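PDB 4QLX: nitroreductase family protein from Lactobacillus plantarum, which uses FMN to reduce the enone 10-oxo-11-octadecenoate to 10-oxooctadecanoate, probably with NADH, in the saturation pathway that detoxifies polyunsaturated fatty acids. Local coordinates for residues Q98-V110 against L121-E133. Numbering follows the deposited sequence.
With KTC (10-oxooctadecanoic acid), chain D.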
ATOM      1  N   GLN A  98      -7.706  -0.840  18.765  1.00 25.11           N
ATOM      2  CA  GLN A  98      -8.208   0.114  19.743  1.00 28.20           C
ATOM      3  C   GLN A  98      -7.818   1.525  19.339  1.00 26.37           C
ATOM      4  O   GLN A  98      -7.904   2.454  20.144  1.00 24.42           O
ATOM      5  CB  GLN A  98      -7.678  -0.209  21.141  1.00 24.54           C
ATOM      6  CG  GLN A  98      -8.234  -1.508  21.723  1.00 25.93           C
ATOM      7  CD  GLN A  98      -7.583  -1.879  23.044  1.00 25.15           C
ATOM      8  OE1 GLN A  98      -6.814  -1.103  23.607  1.00 25.61           O
ATOM      9  NE2 GLN A  98      -7.875  -3.078  23.531  1.00 29.48           N
ATOM     10  N   SER A  99      -7.408   1.690  18.083  1.00 19.92           N
ATOM     11  CA  SER A  99      -6.938   2.992  17.606  1.00 21.13           C
ATOM     12  C   SER A  99      -8.037   4.061  17.632  1.00 21.03           C
ATOM     13  O   SER A  99      -7.744   5.261  17.716  1.00 20.11           O
ATOM     14  CB  SER A  99      -6.359   2.864  16.191  1.00 21.65           C
ATOM     15  OG  SER A  99      -7.385   2.667  15.236  1.00 23.70           O
ATOM     16  N   HIS A 100      -9.294   3.625  17.568  1.00 19.85           N
ATOM     17  CA  HIS A 100     -10.426   4.557  17.537  1.00 24.65           C
ATOM     18  C   HIS A 100     -10.778   5.095  18.922  1.00 23.37           C
ATOM     19  O   HIS A 100     -11.674   5.926  19.055  1.00 24.49           O
ATOM     20  CB  HIS A 100     -11.661   3.883  16.929  1.00 21.31           C
ATOM     21  CG  HIS A 100     -12.086   2.653  17.663  1.00 22.70           C
ATOM     22  ND1 HIS A 100     -11.343   1.491  17.657  1.00 26.50           N
ATOM     23  CD2 HIS A 100     -13.169   2.402  18.434  1.00 26.93           C
ATOM     24  CE1 HIS A 100     -11.955   0.574  18.383  1.00 28.01           C
ATOM     25  NE2 HIS A 100     -13.070   1.100  18.862  1.00 26.55           N
ATOM     26  N   TYR A 101     -10.082   4.620  19.950  1.00 27.67           N
ATOM     27  CA  TYR A 101     -10.330   5.096  21.308  1.00 31.86           C
ATOM     28  C   TYR A 101     -10.065   6.605  21.408  1.00 30.57           C
ATOM     29  O   TYR A 101     -10.672   7.292  22.225  1.00 30.88           O
ATOM     30  CB  TYR A 101      -9.467   4.331  22.328  1.00 26.57           C
ATOM     31  CG  TYR A 101      -9.958   2.924  22.666  1.00 27.41           C
ATOM     32  CD1 TYR A 101     -11.036   2.355  21.998  1.00 27.58           C
ATOM     33  CD2 TYR A 101      -9.351   2.180  23.670  1.00 28.44           C
ATOM     34  CE1 TYR A 101     -11.487   1.074  22.309  1.00 27.02           C
ATOM     35  CE2 TYR A 101      -9.796   0.893  23.993  1.00 27.78           C
ATOM     36  CZ  TYR A 101     -10.862   0.345  23.306  1.00 32.24           C
ATOM     37  OH  TYR A 101     -11.310  -0.935  23.616  1.00 28.68           O
ATOM     38  N   VAL A 102      -9.165   7.122  20.569  1.00 27.25           N
ATOM     39  CA  VAL A 102      -8.820   8.545  20.619  1.00 30.37           C
ATOM     40  C   VAL A 102      -9.512   9.374  19.535  1.00 29.64           C
ATOM     41  O   VAL A 102      -9.200  10.552  19.371  1.00 30.86           O
ATOM     42  CB  VAL A 102      -7.292   8.768  20.485  1.00 28.22           C
ATOM     43  CG1 VAL A 102      -6.565   8.248  21.711  1.00 31.88           C
ATOM     44  CG2 VAL A 102      -6.770   8.107  19.242  1.00 25.04           C
ATOM     45  N   TYR A 103     -10.454   8.762  18.819  1.00 25.01           N
ATOM     46  CA  TYR A 103     -11.101   9.386  17.663  1.00 24.30           C
ATOM     47  C   TYR A 103     -11.576  10.807  17.970  1.00 28.18           C
ATOM     48  O   TYR A 103     -11.173  11.760  17.304  1.00 24.96           O
ATOM     49  CB  TYR A 103     -12.283   8.528  17.185  1.00 24.39           C
ATOM     50  CG  TYR A 103     -12.870   8.943  15.841  1.00 25.80           C
ATOM     51  CD1 TYR A 103     -13.539  10.158  15.684  1.00 26.44           C
ATOM     52  CD2 TYR A 103     -12.780   8.115  14.746  1.00 21.50           C
ATOM     53  CE1 TYR A 103     -14.074  10.536  14.457  1.00 24.78           C
ATOM     54  CE2 TYR A 103     -13.312   8.479  13.523  1.00 23.31           C
ATOM     55  CZ  TYR A 103     -13.956   9.689  13.383  1.00 26.99           C
ATOM     56  OH  TYR A 103     -14.472  10.044  12.162  1.00 29.39           O
ATOM     57  N   ARG A 104     -12.425  10.943  18.987  1.00 28.10           N
ATOM     58  CA  ARG A 104     -13.051  12.230  19.291  1.00 33.25           C
ATOM     59  C   ARG A 104     -12.032  13.318  19.637  1.00 32.72           C
ATOM     60  O   ARG A 104     -12.179  14.464  19.221  1.00 33.15           O
ATOM     61  CB  ARG A 104     -14.054  12.074  20.437  1.00 31.14           C
ATOM     62  CG  ARG A 104     -14.771  13.374  20.802  1.00 36.34           C
ATOM     63  CD  ARG A 104     -15.762  13.153  21.925  1.00 36.23           C
ATOM     64  NE  ARG A 104     -16.692  12.068  21.627  1.00 38.19           N
ATOM     65  CZ  ARG A 104     -17.812  12.221  20.925  1.00 43.28           C
ATOM     66  NH1 ARG A 104     -18.138  13.414  20.440  1.00 39.68           N
ATOM     67  NH2 ARG A 104     -18.605  11.180  20.704  1.00 47.97           N
ATOM     68  N   ASP A 105     -11.000  12.956  20.394  1.00 33.61           N
ATOM     69  CA  ASP A 105      -9.976  13.914  20.819  1.00 36.06           C
ATOM     70  C   ASP A 105      -9.132  14.369  19.638  1.00 33.46           C
ATOM     71  O   ASP A 105      -8.840  15.557  19.472  1.00 36.58           O
ATOM     72  CB  ASP A 105      -9.070  13.297  21.888  1.00 37.70           C
ATOM     73  CG  ASP A 105      -9.763  13.151  23.225  1.00 44.92           C
ATOM     74  OD1 ASP A 105     -10.653  13.976  23.524  1.00 42.33           O
ATOM     75  OD2 ASP A 105      -9.414  12.217  23.975  1.00 51.51           O
ATOM     76  N   VAL A 106      -8.737  13.395  18.832  1.00 33.27           N
ATOM     77  CA  VAL A 106      -7.946  13.621  17.634  1.00 32.24           C
ATOM     78  C   VAL A 106      -8.603  14.576  16.622  1.00 35.39           C
ATOM     79  O   VAL A 106      -7.959  15.512  16.131  1.00 33.06           O
ATOM     80  CB  VAL A 106      -7.639  12.275  16.961  1.00 31.86           C
ATOM     81  CG1 VAL A 106      -7.622  12.392  15.460  1.00 31.70           C
ATOM     82  CG2 VAL A 106      -6.317  11.715  17.492  1.00 32.86           C
ATOM     83  N   TRP A 107      -9.876  14.361  16.305  1.00 27.90           N
ATOM     84  CA  TRP A 107     -10.522  15.240  15.343  1.00 28.79           C
ATOM     85  C   TRP A 107     -10.928  16.574  16.005  1.00 30.55           C
ATOM     86  O   TRP A 107     -11.053  17.597  15.328  1.00 27.51           O
ATOM     87  CB  TRP A 107     -11.696  14.512  14.671  1.00 26.28           C
ATOM     88  CG  TRP A 107     -11.132  13.585  13.633  1.00 24.30           C
ATOM     89  CD1 TRP A 107     -10.989  12.224  13.720  1.00 26.55           C
ATOM     90  CD2 TRP A 107     -10.548  13.970  12.385  1.00 24.48           C
ATOM     91  NE1 TRP A 107     -10.367  11.737  12.581  1.00 23.62           N
ATOM     92  CE2 TRP A 107     -10.085  12.794  11.750  1.00 22.12           C
ATOM     93  CE3 TRP A 107     -10.380  15.200  11.732  1.00 20.90           C
ATOM     94  CZ2 TRP A 107      -9.479  12.812  10.502  1.00 21.73           C
ATOM     95  CZ3 TRP A 107      -9.765  15.216  10.498  1.00 24.99           C
ATOM     96  CH2 TRP A 107      -9.328  14.031   9.891  1.00 23.32           C
ATOM     97  N   ASN A 108     -11.063  16.585  17.328  1.00 30.83           N
ATOM     98  CA  ASN A 108     -11.251  17.854  18.035  1.00 33.28           C
ATOM     99  C   ASN A 108      -9.999  18.733  17.949  1.00 34.53           C
ATOM    100  O   ASN A 108     -10.098  19.960  17.927  1.00 33.77           O
ATOM    101  CB  ASN A 108     -11.617  17.625  19.503  1.00 32.58           C
ATOM    102  CG  ASN A 108     -13.083  17.269  19.693  1.00 36.06           C
ATOM    103  OD1 ASN A 108     -13.928  17.611  18.868  1.00 40.69           O
ATOM    104  ND2 ASN A 108     -13.390  16.576  20.785  1.00 36.03           N
ATOM    105  N   LYS A 109      -8.827  18.102  17.894  1.00 32.46           N
ATOM    106  CA  LYS A 109      -7.570  18.843  17.858  1.00 34.61           C
ATOM    107  C   LYS A 109      -7.466  19.578  16.524  1.00 33.48           C
ATOM    108  O   LYS A 109      -6.999  20.718  16.473  1.00 33.24           O
ATOM    109  CB  LYS A 109      -6.363  17.913  18.063  1.00 35.76           C
ATOM    110  CG  LYS A 109      -5.640  17.524  16.774  1.00 37.88           C
ATOM    111  CD  LYS A 109      -4.650  16.384  16.956  1.00 40.97           C
ATOM    112  CE  LYS A 109      -4.447  15.660  15.616  1.00 36.85           C
ATOM    113  NZ  LYS A 109      -5.703  15.302  14.922  1.00 31.96           N
ATOM    114  N   VAL A 110      -7.919  18.929  15.451  1.00 28.75           N
ATOM    115  CA  VAL A 110      -7.911  19.550  14.135  1.00 27.50           C
ATOM    116  C   VAL A 110      -8.802  20.784  14.165  1.00 28.10           C
ATOM    117  O   VAL A 110      -8.431  21.829  13.636  1.00 25.17           O
ATOM    118  CB  VAL A 110      -8.374  18.570  13.024  1.00 29.73           C
ATOM    119  CG1 VAL A 110      -8.356  19.251  11.647  1.00 25.43           C
ATOM    120  CG2 VAL A 110      -7.468  17.340  13.013  1.00 23.64           C
ATOM    121  N   LEU A 121     -16.388  19.307  11.673  1.00 27.76           N
ATOM    122  CA  LEU A 121     -16.105  18.419  12.795  1.00 23.69           C
ATOM    123  C   LEU A 121     -17.320  17.591  13.202  1.00 25.96           C
ATOM    124  O   LEU A 121     -17.213  16.392  13.475  1.00 24.37           O
ATOM    125  CB  LEU A 121     -15.607  19.228  13.991  1.00 23.73           C
ATOM    126  CG  LEU A 121     -15.410  18.415  15.268  1.00 26.33           C
ATOM    127  CD1 LEU A 121     -14.153  17.555  15.176  1.00 28.87           C
ATOM    128  CD2 LEU A 121     -15.375  19.302  16.512  1.00 28.00           C
ATOM    129  N   ASP A 122     -18.481  18.234  13.244  1.00 29.81           N
ATOM    130  CA  ASP A 122     -19.704  17.549  13.636  1.00 31.20           C
ATOM    131  C   ASP A 122     -20.092  16.487  12.605  1.00 27.39           C
ATOM    132  O   ASP A 122     -20.602  15.430  12.966  1.00 30.31           O
ATOM    133  CB  ASP A 122     -20.847  18.552  13.832  1.00 30.13           C
ATOM    134  CG  ASP A 122     -20.624  19.481  15.032  1.00 37.79           C
ATOM    135  OD1 ASP A 122     -19.740  19.183  15.875  1.00 36.73           O
ATOM    136  OD2 ASP A 122     -21.348  20.505  15.136  1.00 39.09           O
ATOM    137  N   GLN A 123     -19.839  16.761  11.324  1.00 27.10           N
ATOM    138  CA  GLN A 123     -20.099  15.775  10.277  1.00 27.76           C
ATOM    139  C   GLN A 123     -19.188  14.553  10.481  1.00 28.99           C
ATOM    140  O   GLN A 123     -19.647  13.403  10.441  1.00 26.41           O
ATOM    141  CB  GLN A 123     -19.899  16.391   8.884  1.00 28.79           C
ATOM    142  CG  GLN A 123     -20.875  17.565   8.577  1.00 33.95           C
ATOM    143  CD  GLN A 123     -20.564  18.298   7.267  1.00 39.13           C
ATOM    144  OE1 GLN A 123     -19.574  17.997   6.593  1.00 35.38           O
ATOM    145  NE2 GLN A 123     -21.415  19.271   6.906  1.00 31.12           N
ATOM    146  N   ILE A 124     -17.910  14.812  10.738  1.00 22.76           N
ATOM    147  CA  ILE A 124     -16.919  13.744  10.885  1.00 26.37           C
ATOM    148  C   ILE A 124     -17.202  12.868  12.109  1.00 27.28           C
ATOM    149  O   ILE A 124     -17.203  11.636  12.011  1.00 27.29           O
ATOM    150  CB  ILE A 124     -15.492  14.316  10.982  1.00 23.72           C
ATOM    151  CG1 ILE A 124     -15.172  15.167   9.750  1.00 27.38           C
ATOM    152  CG2 ILE A 124     -14.449  13.190  11.129  1.00 25.28           C
ATOM    153  CD1 ILE A 124     -13.874  15.942   9.874  1.00 26.87           C
ATOM    154  N   LEU A 125     -17.456  13.502  13.252  1.00 24.78           N
ATOM    155  CA  LEU A 125     -17.771  12.767  14.474  1.00 28.71           C
ATOM    156  C   LEU A 125     -19.115  12.053  14.364  1.00 30.28           C
ATOM    157  O   LEU A 125     -19.238  10.896  14.763  1.00 30.70           O
ATOM    158  CB  LEU A 125     -17.781  13.699  15.693  1.00 27.95           C
ATOM    159  CG  LEU A 125     -16.468  14.380  16.088  1.00 28.89           C
ATOM    160  CD1 LEU A 125     -16.708  15.471  17.124  1.00 28.32           C
ATOM    161  CD2 LEU A 125     -15.480  13.357  16.618  1.00 27.23           C
ATOM    162  N   GLY A 126     -20.121  12.745  13.829  1.00 34.47           N
ATOM    163  CA  GLY A 126     -21.458  12.183  13.714  1.00 30.27           C
ATOM    164  C   GLY A 126     -21.514  10.961  12.812  1.00 30.08           C
ATOM    165  O   GLY A 126     -22.293  10.034  13.030  1.00 30.46           O
ATOM    166  N   THR A 127     -20.654  10.939  11.806  1.00 28.07           N
ATOM    167  CA  THR A 127     -20.767   9.942  10.753  1.00 23.51           C
ATOM    168  C   THR A 127     -19.987   8.662  11.025  1.00 27.14           C
ATOM    169  O   THR A 127     -20.532   7.558  10.887  1.00 22.18           O
ATOM    170  CB  THR A 127     -20.317  10.538   9.407  1.00 27.40           C
ATOM    171  OG1 THR A 127     -21.204  11.615   9.062  1.00 21.65           O
ATOM    172  CG2 THR A 127     -20.316   9.474   8.295  1.00 21.54           C
ATOM    173  N   PHE A 128     -18.726   8.795  11.419  1.00 24.75           N
ATOM    174  CA  PHE A 128     -17.860   7.621  11.464  1.00 26.70           C
ATOM    175  C   PHE A 128     -17.570   7.085  12.858  1.00 25.76           C
ATOM    176  O   PHE A 128     -17.344   5.881  13.015  1.00 25.79           O
ATOM    177  CB  PHE A 128     -16.545   7.925  10.735  1.00 20.05           C
ATOM    178  CG  PHE A 128     -16.736   8.196   9.276  1.00 22.66           C
ATOM    179  CD1 PHE A 128     -16.989   7.156   8.396  1.00 22.35           C
ATOM    180  CD2 PHE A 128     -16.701   9.495   8.786  1.00 21.95           C
ATOM    181  CE1 PHE A 128     -17.182   7.404   7.050  1.00 20.65           C
ATOM    182  CE2 PHE A 128     -16.892   9.751   7.440  1.00 20.40           C
ATOM    183  CZ  PHE A 128     -17.133   8.708   6.571  1.00 19.04           C
ATOM    184  N   LEU A 129     -17.568   7.952  13.866  1.00 26.09           N
ATOM    185  CA  LEU A 129     -17.291   7.483  15.228  1.00 26.88           C
ATOM    186  C   LEU A 129     -18.303   6.418  15.703  1.00 28.54           C
ATOM    187  O   LEU A 129     -17.884   5.394  16.259  1.00 33.17           O
ATOM    188  CB  LEU A 129     -17.235   8.657  16.217  1.00 27.92           C
ATOM    189  CG  LEU A 129     -16.759   8.302  17.638  1.00 30.88           C
ATOM    190  CD1 LEU A 129     -15.641   7.277  17.612  1.00 33.63           C
ATOM    191  CD2 LEU A 129     -16.310   9.541  18.399  1.00 36.34           C
ATOM    192  N   PRO A 130     -19.619   6.623  15.461  1.00 29.08           N
ATOM    193  CA  PRO A 130     -20.573   5.584  15.872  1.00 27.47           C
ATOM    194  C   PRO A 130     -20.347   4.232  15.204  1.00 28.65           C
ATOM    195  O   PRO A 130     -20.682   3.205  15.795  1.00 31.07           O
ATOM    196  CB  PRO A 130     -21.922   6.155  15.439  1.00 27.39           C
ATOM    197  CG  PRO A 130     -21.722   7.608  15.407  1.00 29.90           C
ATOM    198  CD  PRO A 130     -20.323   7.818  14.953  1.00 25.94           C
ATOM    199  N   LEU A 131     -19.797   4.228  13.994  1.00 28.96           N
ATOM    200  CA  LEU A 131     -19.478   2.971  13.312  1.00 30.16           C
ATOM    201  C   LEU A 131     -18.307   2.247  13.971  1.00 29.47           C
ATOM    202  O   LEU A 131     -18.262   1.014  14.003  1.00 33.77           O
ATOM    203  CB  LEU A 131     -19.169   3.225  11.837  1.00 27.60           C
ATOM    204  CG  LEU A 131     -20.357   3.236  10.871  1.00 30.83           C
ATOM    205  CD1 LEU A 131     -21.388   4.260  11.266  1.00 33.47           C
ATOM    206  CD2 LEU A 131     -19.872   3.497   9.451  1.00 37.58           C
ATOM    207  N   TYR A 132     -17.341   3.010  14.464  1.00 29.48           N
ATOM    208  CA  TYR A 132     -16.219   2.424  15.181  1.00 25.90           C
ATOM    209  C   TYR A 132     -16.687   1.943  16.549  1.00 28.19           C
ATOM    210  O   TYR A 132     -16.278   0.880  17.024  1.00 29.76           O
ATOM    211  CB  TYR A 132     -15.068   3.427  15.331  1.00 26.03           C
ATOM    212  CG  TYR A 132     -14.151   3.501  14.131  1.00 26.44           C
ATOM    213  CD1 TYR A 132     -13.299   2.447  13.820  1.00 27.77           C
ATOM    214  CD2 TYR A 132     -14.129   4.624  13.315  1.00 25.02           C
ATOM    215  CE1 TYR A 132     -12.457   2.510  12.729  1.00 22.99           C
ATOM    216  CE2 TYR A 132     -13.302   4.692  12.228  1.00 23.92           C
ATOM    217  CZ  TYR A 132     -12.469   3.633  11.931  1.00 26.85           C
ATOM    218  OH  TYR A 132     -11.635   3.709  10.838  1.00 29.21           O
ATOM    219  N   GLU A 133     -17.567   2.719  17.170  1.00 26.38           N
ATOM    220  CA  GLU A 133     -18.022   2.396  18.515  1.00 33.91           C
ATOM    221  C   GLU A 133     -18.942   1.175  18.566  1.00 31.55           C
ATOM    222  O   GLU A 133     -18.936   0.440  19.548  1.00 34.48           O
ATOM    223  CB  GLU A 133     -18.710   3.602  19.135  1.00 33.51           C
ATOM    224  CG  GLU A 133     -17.723   4.684  19.542  1.00 38.98           C
ATOM    225  CD  GLU A 133     -18.404   5.900  20.122  1.00 42.66           C
ATOM    226  OE1 GLU A 133     -19.630   6.053  19.912  1.00 48.12           O
ATOM    227  OE2 GLU A 133     -17.712   6.700  20.785  1.00 47.33           O
TER
HETATM  228  O1  KTC D 302     -11.561  18.296   3.915  1.00 44.62           O
HETATM  229  C17 KTC D 302     -11.998  18.620   5.016  1.00 39.28           C
HETATM  230  O   KTC D 302     -12.725  19.734   5.138  1.00 44.05           O
HETATM  231  C16 KTC D 302     -11.716  17.756   6.222  1.00 33.32           C
HETATM  232  C15 KTC D 302     -11.575  16.325   5.734  1.00 29.85           C
HETATM  233  C14 KTC D 302     -12.472  15.411   6.541  1.00 27.32           C
HETATM  234  C13 KTC D 302     -11.603  14.478   7.360  1.00 25.19           C
HETATM  235  C12 KTC D 302     -11.755  13.059   6.855  1.00 26.03           C
HETATM  236  C11 KTC D 302     -12.923  12.380   7.538  1.00 23.62           C
HETATM  237  C10 KTC D 302     -12.570  10.915   7.733  1.00 21.50           C
HETATM  238  C9  KTC D 302     -13.217  10.069   6.649  1.00 22.16           C
HETATM  239  C8  KTC D 302     -12.653   8.683   6.763  1.00 18.28           C
HETATM  240  O2  KTC D 302     -11.436   8.524   6.759  1.00 15.53           O
HETATM  241  C7  KTC D 302     -13.611   7.520   6.873  1.00 20.08           C
HETATM  242  C6  KTC D 302     -12.835   6.218   6.826  1.00 21.62           C
HETATM  243  C5  KTC D 302     -13.735   5.053   6.448  1.00 22.23           C
HETATM  244  C4  KTC D 302     -14.223   4.337   7.697  1.00 25.43           C
HETATM  245  C3  KTC D 302     -15.149   3.174   7.341  1.00 26.23           C
HETATM  246  C2  KTC D 302     -15.961   2.758   8.564  1.00 35.70           C
HETATM  247  C1  KTC D 302     -15.072   2.713   9.804  1.00 37.46           C
HETATM  248  C   KTC D 302     -15.798   2.188  11.026  1.00 35.90           C
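An antiparallel helical hairpin of the nitroreductase family protein, helices 103-112 and 118-133, forms one wall of the fatty-acid pocket, and Tyr-103 fits as a knob among Ile-124, Leu-125, Leu-129 and Tyr-132 of the second arm. The axes of the two segments pass 10.3 Å apart at 165°. With CG anti to the backbone N (chi1 -169°), Tyr-103 reaches straight across to the other helix. Leu-129 CB lies over one face of its ring in a CH-pi contact, 4.2 Å from the centroid, while Trp-107 CD1 covers the opposite face from the same helix as Tyr-103. Leu-125 CD2 meets the ring edge in plane, 3.8 Å from Tyr-103 CE1, and the hydroxyl ends beside Phe-128 CB and the carbonyl of Ile-124. On the solvent side Leu-129 CD2 lies over one face of the Arg-104 guanidinium, 3.6 Å from its NH2. Just before the first helix, His-100 rests its CB on Tyr-132 CG at 3.8 Å; their ring planes are nearly parallel but slid apart, completing an aromatic cluster with Tyr-103. Towards the loop joining the helices, Ile-124 CG2 stands over the five-membered ring of Trp-107, only 11° off its normal. Outside partners fix two of these aromatics: Trp-107 NE1 donates to Cys-53 O, and Tyr-132 OH is hydrogen-bonded to Asp-143. The Phe-128 ring instead turns away from helix 103-112 and packs edge-to-face with Phe-79 of the second subunit, which places the pocket at the dimer interface. The bound product, 10-oxooctadecanoic acid, runs along this wall: Trp-107 CH2 touches C13 at 3.4 Å, the Phe-128 ring carries C7 over its centre, and the terminal methyl C lies 3.5 Å above the centre of the Tyr-132 ring.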